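Local coordinates for protein putative glucoamylase (Bacteroides caccae ATCC 43185, PDB 4QT9) that probably hydrolyses glycosidic bonds, as a putative glucoamylase built on an alpha/alpha toroid, at residues E103-F108 and H114-D119. Residues are numbered along the deposited sequence; the frame is centred on the assembly and turned at random. Where two conformers were deposited one is given.
Sequences EKADRF and HWWYGD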
loop_
_atom_site.group_PDB
_atom_site.type_symbol
_atom_site.label_atom_id
_atom_site.label_comp_id
_atom_site.label_asym_id
_atom_site.label_seq_id
_atom_site.Cartn_x
_atom_site.Cartn_y
_atom_site.Cartn_z
ATOM N N GLU A 103 5.069 -7.024 18.852
ATOM C CA GLU A 103 5.362 -6.599 20.219
ATOM C C GLU A 103 6.828 -6.883 20.555
ATOM O O GLU A 103 7.398 -6.202 21.406
ATOM C CB GLU A 103 4.443 -7.313 21.232
ATOM C CG GLU A 103 2.972 -6.925 21.152
ATOM C CD GLU A 103 2.034 -7.732 22.036
ATOM O OE1 GLU A 103 2.308 -8.932 22.274
ATOM O OE2 GLU A 103 0.998 -7.168 22.461
ATOM N N LYS A 104 7.441 -7.850 19.843
ATOM C CA LYS A 104 8.814 -8.312 20.063
ATOM C C LYS A 104 9.848 -7.801 19.047
ATOM O O LYS A 104 11.006 -7.612 19.426
ATOM C CB LYS A 104 8.838 -9.860 20.069
ATOM C CG LYS A 104 8.278 -10.438 21.383
ATOM C CD LYS A 104 7.683 -11.853 21.259
ATOM C CE LYS A 104 8.680 -12.967 21.495
ATOM N NZ LYS A 104 8.006 -14.280 21.702
ATOM N N ALA A 105 9.446 -7.588 17.772
ATOM C CA ALA A 105 10.339 -7.197 16.675
ATOM C C ALA A 105 10.972 -5.845 16.922
ATOM O O ALA A 105 10.407 -5.050 17.656
ATOM C CB ALA A 105 9.582 -7.186 15.366
ATOM N N ASP A 106 12.159 -5.598 16.335
ATOM C CA ASP A 106 12.900 -4.332 16.460
ATOM C C ASP A 106 12.079 -3.126 16.055
ATOM O O ASP A 106 11.383 -3.162 15.052
ATOM C CB ASP A 106 14.173 -4.365 15.602
ATOM C CG ASP A 106 15.262 -5.264 16.140
ATOM O OD1 ASP A 106 15.106 -5.776 17.283
ATOM O OD2 ASP A 106 16.284 -5.454 15.423
ATOM N N ARG A 107 12.159 -2.070 16.891
ATOM C CA ARG A 107 11.485 -0.774 16.751
ATOM C C ARG A 107 12.498 0.331 16.996
ATOM O O ARG A 107 13.462 0.116 17.726
ATOM C CB ARG A 107 10.300 -0.610 17.731
ATOM C CG ARG A 107 9.268 -1.717 17.700
ATOM C CD ARG A 107 8.101 -1.449 18.632
ATOM N NE ARG A 107 7.190 -0.441 18.080
ATOM C CZ ARG A 107 5.997 -0.157 18.593
ATOM N NH1 ARG A 107 5.560 -0.798 19.673
ATOM N NH2 ARG A 107 5.229 0.771 18.031
ATOM N N PHE A 108 12.286 1.505 16.387
ATOM C CA PHE A 108 13.168 2.669 16.454
ATOM C C PHE A 108 12.311 3.870 16.701
ATOM O O PHE A 108 11.629 4.344 15.801
ATOM C CB PHE A 108 13.992 2.753 15.136
ATOM C CG PHE A 108 14.659 1.433 14.799
ATOM C CD1 PHE A 108 13.988 0.464 14.058
ATOM C CD2 PHE A 108 15.891 1.098 15.352
ATOM C CE1 PHE A 108 14.569 -0.782 13.814
ATOM C CE2 PHE A 108 16.486 -0.135 15.083
ATOM C CZ PHE A 108 15.821 -1.061 14.306
ATOM N N HIS A 114 11.854 -1.112 7.509
ATOM C CA HIS A 114 11.308 -1.639 6.245
ATOM C C HIS A 114 11.186 -3.175 6.299
ATOM O O HIS A 114 10.145 -3.736 5.968
ATOM C CB HIS A 114 12.209 -1.263 5.064
ATOM C CG HIS A 114 11.576 -1.463 3.718
ATOM N ND1 HIS A 114 11.620 -0.480 2.770
ATOM C CD2 HIS A 114 10.893 -2.518 3.220
ATOM C CE1 HIS A 114 10.961 -0.947 1.724
ATOM N NE2 HIS A 114 10.507 -2.172 1.949
ATOM N N TRP A 115 12.241 -3.836 6.771
ATOM C CA TRP A 115 12.318 -5.300 6.848
ATOM C C TRP A 115 12.792 -5.840 8.182
ATOM O O TRP A 115 13.628 -5.224 8.832
ATOM C CB TRP A 115 13.365 -5.797 5.835
ATOM C CG TRP A 115 13.038 -5.700 4.376
ATOM C CD1 TRP A 115 11.805 -5.802 3.801
ATOM C CD2 TRP A 115 13.988 -5.713 3.301
ATOM N NE1 TRP A 115 11.921 -5.811 2.429
ATOM C CE2 TRP A 115 13.253 -5.769 2.092
ATOM C CE3 TRP A 115 15.399 -5.692 3.238
ATOM C CZ2 TRP A 115 13.878 -5.786 0.831
ATOM C CZ3 TRP A 115 16.018 -5.753 1.992
ATOM C CH2 TRP A 115 15.262 -5.791 0.808
ATOM N N TRP A 116 12.342 -7.050 8.513
ATOM C CA TRP A 116 12.864 -7.922 9.565
ATOM C C TRP A 116 13.070 -9.308 9.012
ATOM O O TRP A 116 12.429 -9.705 8.034
ATOM C CB TRP A 116 11.946 -8.102 10.797
ATOM C CG TRP A 116 11.277 -6.924 11.405
ATOM C CD1 TRP A 116 11.700 -6.219 12.494
ATOM C CD2 TRP A 116 9.936 -6.496 11.145
ATOM N NE1 TRP A 116 10.743 -5.302 12.866
ATOM C CE2 TRP A 116 9.638 -5.467 12.067
ATOM C CE3 TRP A 116 8.978 -6.828 10.167
ATOM C CZ2 TRP A 116 8.408 -4.808 12.073
ATOM C CZ3 TRP A 116 7.767 -6.159 10.168
ATOM C CH2 TRP A 116 7.485 -5.178 11.128
ATOM N N TYR A 117 13.852 -10.093 9.724
ATOM C CA TYR A 117 13.942 -11.532 9.541
ATOM C C TYR A 117 12.769 -12.033 10.361
ATOM O O TYR A 117 12.689 -11.705 11.548
ATOM C CB TYR A 117 15.298 -12.067 10.021
ATOM C CG TYR A 117 16.474 -11.506 9.253
ATOM C CD1 TYR A 117 16.841 -12.035 8.018
ATOM C CD2 TYR A 117 17.268 -10.498 9.796
ATOM C CE1 TYR A 117 17.940 -11.540 7.315
ATOM C CE2 TYR A 117 18.375 -10.000 9.108
ATOM C CZ TYR A 117 18.709 -10.525 7.869
ATOM O OH TYR A 117 19.812 -10.041 7.196
ATOM N N GLY A 118 11.807 -12.675 9.697
ATOM C CA GLY A 118 10.556 -13.136 10.302
ATOM C C GLY A 118 10.678 -14.129 11.443
ATOM O O GLY A 118 9.780 -14.216 12.289
ATOM N N ASP A 119 11.795 -14.857 11.497
ATOM C CA ASP A 119 12.032 -15.855 12.536
ATOM C C ASP A 119 12.623 -15.259 13.815
ATOM O O ASP A 119 12.462 -15.877 14.867
ATOM C CB ASP A 119 12.930 -17.005 12.029
ATOM C CG ASP A 119 14.161 -16.619 11.217
ATOM O OD1 ASP A 119 14.541 -15.426 11.228
ATOM O OD2 ASP A 119 14.747 -17.514 10.571
#
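Trp116 meets the chain at Ala105 and Asp106 in two ways at once, and shows how one indole can join a strand to the loop that follows a helix. The five-membered ring makes both contacts, one at its edge and one on its face. From the edge, Trp116 NE1 donates a hydrogen bond to the backbone O of Asp106 at 3.1 Å; the N-H...O angle of 170° makes it nearly straight. The acceptor lies only 6° out of the ring plane, and the donor approaches in the carbonyl plane, on a lone pair, so both partners are well aligned. Over one face comes the methyl of Ala105, a CH-pi contact with CB 3.7 Å from the centroid of the five-membered ring and shifted toward the rim, which brings Ala105 CB to 3.3 Å from Trp116 NE1. Trp116 turns CG anti to its own carbonyl carbon (chi1 -45°), carrying the indole across to the loop, while its backbone pairs with Val65. The bond satisfies the N-H of a buried tryptophan, and with the methyl against one face it probably limits how far the ring can turn. The carboxylate of Asp106 serves another strand, its OD2 accepting from Val123 N. Within the alpha/alpha toroid, the two contacts tie the loop following helix 88-104 to the middle strand of a small antiparallel sheet.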